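Local coordinates for protein VP1 (Polyomavirus HPyV6, PDB 4PCG) that builds the pentameric units of the polyomavirus capsid as its major coat protein and probably takes part in attaching the virus to host cells, at residues B[21-26]-B[226-231]; B[57-62]-B[257-262]; B[220-225]-B[270-275]. All coordinates share one frame; numbering follows the deposited sequence.

Interaction 1 (B[21-26]-B[226-231]); sequences YKVEAI and GAIYLT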
loop_
_atom_site.group_PDB
_atom_site.type_symbol
_atom_site.label_atom_id
_atom_site.label_comp_id
_atom_site.label_asym_id
_atom_site.label_seq_id
_atom_site.Cartn_x
_atom_site.Cartn_y
_atom_site.Cartn_z
ATOM N N TYR B 21 -20.892 -7.208 -29.990
ATOM C CA TYR B 21 -20.168 -8.459 -30.015
ATOM C C TYR B 21 -19.305 -8.527 -28.768
ATOM O O TYR B 21 -19.022 -7.504 -28.142
ATOM C CB TYR B 21 -19.273 -8.528 -31.261
ATOM C CG TYR B 21 -18.694 -9.910 -31.569
ATOM C CD1 TYR B 21 -19.534 -10.980 -31.897
ATOM C CD2 TYR B 21 -17.332 -10.143 -31.557
ATOM C CE1 TYR B 21 -19.023 -12.247 -32.176
ATOM C CE2 TYR B 21 -16.811 -11.419 -31.843
ATOM C CZ TYR B 21 -17.666 -12.454 -32.155
ATOM O OH TYR B 21 -17.183 -13.712 -32.446
ATOM N N LYS B 22 -18.893 -9.732 -28.411
ATOM C CA LYS B 22 -17.874 -9.903 -27.413
ATOM C C LYS B 22 -16.920 -11.028 -27.791
ATOM O O LYS B 22 -17.296 -11.977 -28.470
ATOM C CB LYS B 22 -18.458 -10.098 -26.010
ATOM C CG LYS B 22 -19.218 -11.371 -25.796
ATOM C CD LYS B 22 -19.634 -11.505 -24.332
ATOM C CE LYS B 22 -20.728 -12.554 -24.190
ATOM N NZ LYS B 22 -20.119 -13.890 -24.398
ATOM N N VAL B 23 -15.684 -10.877 -27.355
ATOM C CA VAL B 23 -14.650 -11.890 -27.498
ATOM C C VAL B 23 -14.235 -12.304 -26.092
ATOM O O VAL B 23 -13.929 -11.456 -25.268
ATOM C CB VAL B 23 -13.432 -11.315 -28.220
ATOM C CG1 VAL B 23 -12.179 -12.188 -28.034
ATOM C CG2 VAL B 23 -13.764 -11.156 -29.695
ATOM N N GLU B 24 -14.184 -13.605 -25.869
ATOM C CA GLU B 24 -13.589 -14.168 -24.669
ATOM C C GLU B 24 -12.374 -14.998 -25.021
ATOM O O GLU B 24 -12.408 -15.780 -25.987
ATOM C CB GLU B 24 -14.610 -15.022 -23.932
ATOM C CG GLU B 24 -15.657 -14.156 -23.278
ATOM C CD GLU B 24 -16.782 -14.924 -22.632
ATOM O OE1 GLU B 24 -16.534 -16.061 -22.171
ATOM O OE2 GLU B 24 -17.901 -14.363 -22.546
ATOM N N ALA B 25 -11.320 -14.879 -24.215
ATOM C CA ALA B 25 -10.123 -15.667 -24.424
ATOM C C ALA B 25 -9.377 -15.834 -23.121
ATOM O O ALA B 25 -9.496 -15.001 -22.226
ATOM C CB ALA B 25 -9.221 -14.984 -25.435
ATOM N N ILE B 26 -8.609 -16.909 -23.007
ATOM C CA ILE B 26 -7.643 -17.022 -21.916
ATOM C C ILE B 26 -6.287 -17.170 -22.563
ATOM O O ILE B 26 -6.058 -18.136 -23.288
ATOM C CB ILE B 26 -7.923 -18.204 -20.978
ATOM C CG1 ILE B 26 -9.229 -17.963 -20.214
ATOM C CG2 ILE B 26 -6.776 -18.364 -19.971
ATOM C CD1 ILE B 26 -9.670 -19.111 -19.354
ATOM N N GLY B 226 -9.634 -5.902 -38.797
ATOM C CA GLY B 226 -10.627 -7.002 -38.766
ATOM C C GLY B 226 -10.457 -7.986 -37.619
ATOM O O GLY B 226 -11.125 -9.024 -37.578
ATOM N N ALA B 227 -9.575 -7.662 -36.680
ATOM C CA ALA B 227 -9.291 -8.517 -35.543
ATOM C C ALA B 227 -9.032 -7.691 -34.297
ATOM O O ALA B 227 -8.713 -6.511 -34.387
ATOM C CB ALA B 227 -8.078 -9.399 -35.864
ATOM N N ILE B 228 -9.112 -8.338 -33.132
ATOM C CA ILE B 228 -8.652 -7.764 -31.890
ATOM C C ILE B 228 -7.339 -8.449 -31.529
ATOM O O ILE B 228 -7.215 -9.662 -31.652
ATOM C CB ILE B 228 -9.710 -7.829 -30.767
ATOM C CG1 ILE B 228 -9.300 -7.017 -29.537
ATOM C CG2 ILE B 228 -10.087 -9.250 -30.386
ATOM C CD1 ILE B 228 -9.379 -5.526 -29.756
ATOM N N TYR B 229 -6.379 -7.653 -31.081
ATOM C CA TYR B 229 -5.043 -8.136 -30.719
ATOM C C TYR B 229 -4.947 -8.067 -29.217
ATOM O O TYR B 229 -5.044 -6.970 -28.635
ATOM C CB TYR B 229 -3.984 -7.222 -31.339
ATOM C CG TYR B 229 -3.886 -7.388 -32.826
ATOM C CD1 TYR B 229 -4.863 -6.860 -33.669
ATOM C CD2 TYR B 229 -2.835 -8.106 -33.405
ATOM C CE1 TYR B 229 -4.802 -7.044 -35.036
ATOM C CE2 TYR B 229 -2.763 -8.280 -34.772
ATOM C CZ TYR B 229 -3.739 -7.734 -35.574
ATOM O OH TYR B 229 -3.691 -7.897 -36.926
ATOM N N LEU B 230 -4.723 -9.220 -28.593
ATOM C CA LEU B 230 -4.579 -9.309 -27.166
ATOM C C LEU B 230 -3.169 -9.725 -26.860
ATOM O O LEU B 230 -2.662 -10.623 -27.501
ATOM C CB LEU B 230 -5.554 -10.336 -26.601
ATOM C CG LEU B 230 -7.034 -10.112 -26.941
ATOM C CD1 LEU B 230 -7.872 -11.252 -26.362
ATOM C CD2 LEU B 230 -7.502 -8.790 -26.363
ATOM N N THR B 231 -2.544 -9.061 -25.895
ATOM C CA THR B 231 -1.167 -9.400 -25.493
ATOM C C THR B 231 -1.064 -9.381 -23.977
ATOM O O THR B 231 -1.610 -8.490 -23.318
ATOM C CB THR B 231 -0.164 -8.408 -26.127
ATOM O OG1 THR B 231 -0.455 -8.235 -27.524
ATOM C CG2 THR B 231 1.222 -8.932 -26.037
#
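Val-23 and Ile-228 meet through their CG2 methyls, and the first torsions put them there: Val-23 turns CG1 anti to its backbone N (chi1 163°), leaving CG2 beside that nitrogen, while Ile-228 sends CG1 anti to N (chi1 -170°), which leaves CG2 between the backbone N and the carbonyl carbon, facing Val-23. This is the interior of the jelly roll that forms the core of VP1, the part of the longer coat protein present in this chain. The two strands run in the same direction but share no hydrogen bond; they face each other across the interior. Val-23 CG2 and Ile-228 CG2 are 4.2 Å apart, and the two side chains lie alongside with their ends running opposite ways, the end of Ile-228 leading away from strand 9-27. Two residues further along each strand, Leu-230 reaches over with CD1 and touches the methyl CB of Ala-25 at 4.1 Å. Strand 256-274 packs alongside: Phe-269 lies on both Val-23 and Ile-228, and Phe-265 on Leu-230. The backbones of Val-23 and Ala-25 are bonded to Val-267 and Phe-265 of that same strand. On the other face of 21-26 lies a charged group, in which Glu-24 has two partners. Arg-266 is one; the other is Lys-22, whose NZ makes a salt bridge to Glu-24 OE2 at 2.9 Å, coming from above the carboxylate, 44° out of its plane.

Interaction 2 (B[57-62]-B[257-262]); sequences SSLCYT and VQAAFG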
loop_
_atom_site.group_PDB
_atom_site.type_symbol
_atom_site.label_atom_id
_atom_site.label_comp_id
_atom_site.label_asym_id
_atom_site.label_seq_id
_atom_site.Cartn_x
_atom_site.Cartn_y
_atom_site.Cartn_z
ATOM N N SER B 57 13.298 -20.829 -20.300
ATOM C CA SER B 57 13.298 -20.379 -18.900
ATOM C C SER B 57 12.871 -18.922 -18.739
ATOM O O SER B 57 12.546 -18.504 -17.644
ATOM C CB SER B 57 14.659 -20.608 -18.241
ATOM O OG SER B 57 15.675 -19.894 -18.907
ATOM N N SER B 58 12.870 -18.163 -19.831
ATOM C CA SER B 58 12.481 -16.750 -19.787
ATOM C C SER B 58 11.047 -16.618 -20.319
ATOM O O SER B 58 10.707 -17.124 -21.405
ATOM C CB SER B 58 13.464 -15.904 -20.591
ATOM O OG SER B 58 14.648 -15.660 -19.821
ATOM N N LEU B 59 10.206 -15.963 -19.533
ATOM C CA LEU B 59 8.823 -15.749 -19.900
ATOM C C LEU B 59 8.750 -14.784 -21.107
ATOM O O LEU B 59 9.461 -13.761 -21.159
ATOM C CB LEU B 59 8.035 -15.182 -18.729
ATOM C CG LEU B 59 6.495 -15.114 -18.917
ATOM C CD1 LEU B 59 5.868 -16.470 -19.153
ATOM C CD2 LEU B 59 5.817 -14.472 -17.714
ATOM N N CYS B 60 7.932 -15.149 -22.098
ATOM C CA CYS B 60 7.707 -14.290 -23.254
ATOM C C CYS B 60 6.282 -13.767 -23.230
ATOM O O CYS B 60 5.410 -14.327 -22.568
ATOM C CB CYS B 60 7.964 -15.055 -24.552
ATOM S SG CYS B 60 9.704 -15.560 -24.739
ATOM N N TYR B 61 6.033 -12.710 -23.956
ATOM C CA TYR B 61 4.643 -12.263 -24.115
ATOM C C TYR B 61 3.823 -13.371 -24.768
ATOM O O TYR B 61 4.318 -14.136 -25.631
ATOM C CB TYR B 61 4.569 -11.018 -24.990
ATOM C CG TYR B 61 5.062 -9.739 -24.377
ATOM C CD1 TYR B 61 4.241 -8.994 -23.529
ATOM C CD2 TYR B 61 6.307 -9.247 -24.666
ATOM C CE1 TYR B 61 4.662 -7.809 -22.993
ATOM C CE2 TYR B 61 6.747 -8.050 -24.138
ATOM C CZ TYR B 61 5.917 -7.337 -23.280
ATOM O OH TYR B 61 6.376 -6.148 -22.774
ATOM N N THR B 62 2.568 -13.452 -24.360
ATOM C CA THR B 62 1.586 -14.261 -25.067
ATOM C C THR B 62 0.736 -13.368 -25.934
ATOM O O THR B 62 0.373 -12.291 -25.511
ATOM C CB THR B 62 0.675 -14.999 -24.094
ATOM O OG1 THR B 62 1.480 -15.819 -23.242
ATOM C CG2 THR B 62 -0.372 -15.878 -24.856
ATOM N N VAL B 257 10.944 -19.718 -13.021
ATOM C CA VAL B 257 9.985 -18.638 -13.040
ATOM C C VAL B 257 8.559 -19.202 -12.976
ATOM O O VAL B 257 8.253 -20.152 -13.673
ATOM C CB VAL B 257 10.113 -17.793 -14.313
ATOM C CG1 VAL B 257 8.995 -16.767 -14.390
ATOM C CG2 VAL B 257 11.478 -17.123 -14.369
ATOM N N GLN B 258 7.718 -18.605 -12.123
ATOM C CA GLN B 258 6.302 -18.930 -11.989
ATOM C C GLN B 258 5.463 -17.842 -12.672
ATOM O O GLN B 258 5.568 -16.661 -12.321
ATOM C CB GLN B 258 5.913 -18.978 -10.500
ATOM C CG GLN B 258 4.430 -19.173 -10.249
ATOM C CD GLN B 258 4.014 -20.602 -10.458
ATOM O OE1 GLN B 258 4.413 -21.467 -9.694
ATOM N NE2 GLN B 258 3.218 -20.865 -11.475
ATOM N N ALA B 259 4.633 -18.259 -13.625
ATOM C CA ALA B 259 3.658 -17.389 -14.259
ATOM C C ALA B 259 2.255 -17.729 -13.739
ATOM O O ALA B 259 2.033 -18.777 -13.137
ATOM C CB ALA B 259 3.725 -17.558 -15.788
ATOM N N ALA B 260 1.306 -16.837 -13.983
ATOM C CA ALA B 260 -0.090 -17.151 -13.748
ATOM C C ALA B 260 -0.535 -18.290 -14.670
ATOM O O ALA B 260 0.095 -18.587 -15.713
ATOM C CB ALA B 260 -0.958 -15.895 -13.951
ATOM N N PHE B 261 -1.612 -18.966 -14.304
ATOM C CA PHE B 261 -2.110 -20.067 -15.147
ATOM C C PHE B 261 -2.778 -19.579 -16.430
ATOM O O PHE B 261 -2.917 -20.317 -17.393
ATOM C CB PHE B 261 -3.084 -20.958 -14.389
ATOM C CG PHE B 261 -2.519 -21.573 -13.141
ATOM C CD1 PHE B 261 -1.232 -22.105 -13.119
ATOM C CD2 PHE B 261 -3.282 -21.672 -12.012
ATOM C CE1 PHE B 261 -0.726 -22.696 -11.975
ATOM C CE2 PHE B 261 -2.797 -22.264 -10.851
ATOM C CZ PHE B 261 -1.507 -22.779 -10.824
ATOM N N GLY B 262 -3.173 -18.316 -16.436
ATOM C CA GLY B 262 -3.819 -17.739 -17.599
ATOM C C GLY B 262 -4.266 -16.332 -17.298
ATOM O O GLY B 262 -4.422 -15.948 -16.111
HETATM O O HOH W 1 12.162 -20.359 -15.491
#
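Leu-59 points its forked end straight at Ala-259, so that both of its methyls rest on a single carbon: Leu-59 CD1 is 4.1 Å from Ala-259 CB, and CD2 of the same leucine lies almost as near. The side chain gets there by setting CG anti to the backbone N (chi1 -171°), which carries the fork across to the other segment. Val-257, two residues before the alanine, also faces 57-62, but what it meets is backbone: its CG2 comes to 3.7 Å from Ser-57 O. That oxygen has a polar partner as well, a water that donates to Ser-57 O at 2.9 Å and accepts from Val-257 N at 2.8 Å. The water bridges the two backbones, which make no direct hydrogen bond, and so joins a loop of the jelly roll to one of its strands: 57-62 leads into strand 62-67, and 257-259 belongs to strand 256-274. Met-235 of strand 227-239 packs against both Leu-59 and Val-257, and Leu-98 of a neighbouring subunit touches Val-257. Gln-258 faces the other way and bends along its own segment to the next residue. Its NE2 bonds Ala-259 O at 2.9 Å, nearly straight at 170° and in the carbonyl plane on a lone pair, while its OE1 accepts from Arg-43. Near Ser-57 sits the sodium ion bound by Thr-48, Thr-50, Thr-52 and Asp-54.

Interaction 3 (B[220-225]-B[270-275]); sequences GILCLF and RQRRVK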
loop_
_atom_site.group_PDB
_atom_site.type_symbol
_atom_site.label_atom_id
_atom_site.label_comp_id
_atom_site.label_asym_id
_atom_site.label_seq_id
_atom_site.Cartn_x
_atom_site.Cartn_y
_atom_site.Cartn_z
ATOM N N GLY B 220 -12.978 4.096 -28.634
ATOM C CA GLY B 220 -12.271 2.915 -28.182
ATOM C C GLY B 220 -11.298 2.407 -29.233
ATOM O O GLY B 220 -10.797 3.180 -30.048
ATOM N N ILE B 221 -11.014 1.113 -29.185
ATOM C CA ILE B 221 -10.086 0.486 -30.131
ATOM C C ILE B 221 -10.821 0.157 -31.425
ATOM O O ILE B 221 -11.776 -0.630 -31.430
ATOM C CB ILE B 221 -9.491 -0.793 -29.552
ATOM C CG1 ILE B 221 -8.795 -0.517 -28.218
ATOM C CG2 ILE B 221 -8.526 -1.426 -30.536
ATOM C CD1 ILE B 221 -7.744 0.566 -28.257
ATOM N N LEU B 222 -10.355 0.738 -32.524
ATOM C CA LEU B 222 -11.012 0.573 -33.810
ATOM C C LEU B 222 -10.336 -0.599 -34.540
ATOM O O LEU B 222 -9.150 -0.508 -34.886
ATOM C CB LEU B 222 -10.910 1.836 -34.638
ATOM C CG LEU B 222 -11.553 3.074 -34.018
ATOM C CD1 LEU B 222 -11.428 4.227 -34.965
ATOM C CD2 LEU B 222 -13.015 2.853 -33.626
ATOM N N CYS B 223 -11.091 -1.666 -34.790
ATOM C CA CYS B 223 -10.499 -2.905 -35.311
ATOM C C CYS B 223 -10.414 -2.870 -36.820
ATOM O O CYS B 223 -11.070 -3.618 -37.530
ATOM C CB CYS B 223 -11.218 -4.128 -34.738
ATOM S SG CYS B 223 -10.977 -4.201 -32.946
ATOM N N LEU B 224 -9.565 -1.970 -37.317
ATOM C CA LEU B 224 -9.491 -1.675 -38.734
ATOM C C LEU B 224 -8.922 -2.827 -39.572
ATOM O O LEU B 224 -9.180 -2.896 -40.755
ATOM C CB LEU B 224 -8.667 -0.397 -38.956
ATOM C CG LEU B 224 -9.261 0.848 -38.262
ATOM C CD1 LEU B 224 -8.312 2.032 -38.323
ATOM C CD2 LEU B 224 -10.600 1.187 -38.836
ATOM N N PHE B 225 -8.157 -3.701 -38.940
ATOM C CA PHE B 225 -7.574 -4.855 -39.616
ATOM C C PHE B 225 -8.475 -6.059 -39.450
ATOM O O PHE B 225 -8.126 -7.147 -39.887
ATOM C CB PHE B 225 -6.192 -5.195 -39.021
ATOM C CG PHE B 225 -5.076 -4.260 -39.418
ATOM C CD1 PHE B 225 -5.223 -3.268 -40.375
ATOM C CD2 PHE B 225 -3.830 -4.395 -38.781
ATOM C CE1 PHE B 225 -4.165 -2.432 -40.705
ATOM C CE2 PHE B 225 -2.773 -3.577 -39.123
ATOM C CZ PHE B 225 -2.938 -2.604 -40.079
ATOM N N ARG B 270 -18.896 -2.533 -29.989
ATOM C CA ARG B 270 -19.989 -1.931 -30.684
ATOM C C ARG B 270 -19.497 -1.598 -32.096
ATOM O O ARG B 270 -18.328 -1.858 -32.427
ATOM C CB ARG B 270 -20.437 -0.664 -29.949
ATOM C CG ARG B 270 -19.369 0.425 -29.894
ATOM C CD ARG B 270 -19.770 1.490 -28.879
ATOM N NE ARG B 270 -18.722 2.488 -28.737
ATOM C CZ ARG B 270 -18.480 3.190 -27.635
ATOM N NH1 ARG B 270 -19.238 3.046 -26.551
ATOM N NH2 ARG B 270 -17.468 4.057 -27.622
ATOM N N GLN B 271 -20.356 -1.014 -32.922
ATOM C CA GLN B 271 -19.925 -0.622 -34.264
ATOM C C GLN B 271 -19.748 0.882 -34.345
ATOM O O GLN B 271 -20.529 1.633 -33.771
ATOM C CB GLN B 271 -20.904 -1.104 -35.319
ATOM C CG GLN B 271 -20.985 -2.613 -35.358
ATOM C CD GLN B 271 -21.934 -3.140 -36.396
ATOM O OE1 GLN B 271 -22.721 -2.394 -37.003
ATOM N NE2 GLN B 271 -21.890 -4.454 -36.600
ATOM N N ARG B 272 -18.711 1.289 -35.062
ATOM C CA ARG B 272 -18.374 2.691 -35.270
ATOM C C ARG B 272 -18.272 2.975 -36.770
ATOM O O ARG B 272 -17.621 2.223 -37.511
ATOM C CB ARG B 272 -17.043 2.998 -34.593
ATOM C CG ARG B 272 -16.522 4.420 -34.795
ATOM C CD ARG B 272 -17.307 5.458 -33.997
ATOM N NE ARG B 272 -16.969 5.403 -32.575
ATOM C CZ ARG B 272 -17.102 6.399 -31.701
ATOM N NH1 ARG B 272 -17.537 7.603 -32.071
ATOM N NH2 ARG B 272 -16.758 6.198 -30.442
ATOM N N ARG B 273 -18.919 4.058 -37.211
ATOM C CA ARG B 273 -18.746 4.547 -38.560
ATOM C C ARG B 273 -17.488 5.415 -38.667
ATOM O O ARG B 273 -17.261 6.293 -37.847
ATOM C CB ARG B 273 -20.004 5.336 -38.979
ATOM C CG ARG B 273 -20.037 5.789 -40.438
ATOM C CD ARG B 273 -21.455 6.124 -40.906
ATOM N NE ARG B 273 -22.404 6.207 -39.786
ATOM C CZ ARG B 273 -23.399 5.345 -39.533
ATOM N NH1 ARG B 273 -23.635 4.307 -40.340
ATOM N NH2 ARG B 273 -24.188 5.531 -38.463
ATOM N N VAL B 274 -16.666 5.143 -39.680
ATOM C CA VAL B 274 -15.467 5.918 -39.959
ATOM C C VAL B 274 -15.532 6.352 -41.424
ATOM O O VAL B 274 -16.292 5.773 -42.196
ATOM C CB VAL B 274 -14.166 5.139 -39.660
ATOM C CG1 VAL B 274 -14.089 4.778 -38.176
ATOM C CG2 VAL B 274 -14.049 3.878 -40.501
ATOM N N LYS B 275 -14.769 7.383 -41.789
ATOM C CA LYS B 275 -14.727 7.876 -43.178
ATOM C C LYS B 275 -13.384 7.513 -43.778
ATOM O O LYS B 275 -12.360 7.589 -43.093
ATOM C CB LYS B 275 -14.933 9.393 -43.226
#
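Arg-272, whose aliphatic part packs on Leu-222, shares one carboxylate oxygen with the opposing segment: Glu-84 OE2 takes a salt bridge from Arg-272 NH2 and a hydrogen bond from Gly-220 N. Glu-84 OE1 pairs with Arg-270 NE, while Arg-272 NH1 bonds Met-10 O. Both segments border strand 79-93 of the jelly roll, since the backbone of Ile-221 is bonded to Ala-85 and that of Arg-272 to Val-82; Glu-84 thus reaches 220-225 and 270-275 from the strand between them. Between the segments the contact itself is apolar. Leu-222 CD2 lies 4.0 Å from Arg-272 CG and about as close to its CB, the two side chains crossing at a slant. The arginine leaves its backbone with CG anti to N (chi1 177°) and then bends twice, at chi2 (73°) and chi3 (75°), which curls the chain and leaves its first methylene groups against the leucine. The other branch of Leu-222 goes to Val-274, with CD1 at 4.2 Å from the valine CG1. Past Leu-222 the chain makes an inverse gamma turn centred on Cys-223, with a weak bond from Leu-224 N to Leu-222 O. Arg-272 is therefore used at both ends, its methylenes as a greasy surface and its guanidinium as a bonded cation; the paired carboxylate of Glu-84 probably stays ionised beside the buried guanidinium.

Starting at the N terminus, the chain passes 21-26, then 57-62, and much later 220-225, which opens interaction 3. Interaction 1 closes first, at 226-231, spanning 199 residues; interaction 2 closes at 257-262 across 194; interaction 3, opened just before interaction 1 shuts, closes a loop of only 44 residues at 270-275. Every pair crosses and none nests. Interactions 2 and 3 both use strand 256-274 yet stay about 15 Å apart at their nearest atoms. Interaction 1 lies between and touches each: Thr-231 CG2 packs on Thr-62 O at 3.5 Å, and Ile-228 CD1 on Cys-223 SG at 3.8 Å. Together they tie strands 9-27, 211-222, 227-239 and 256-274 to the loop preceding 62-67.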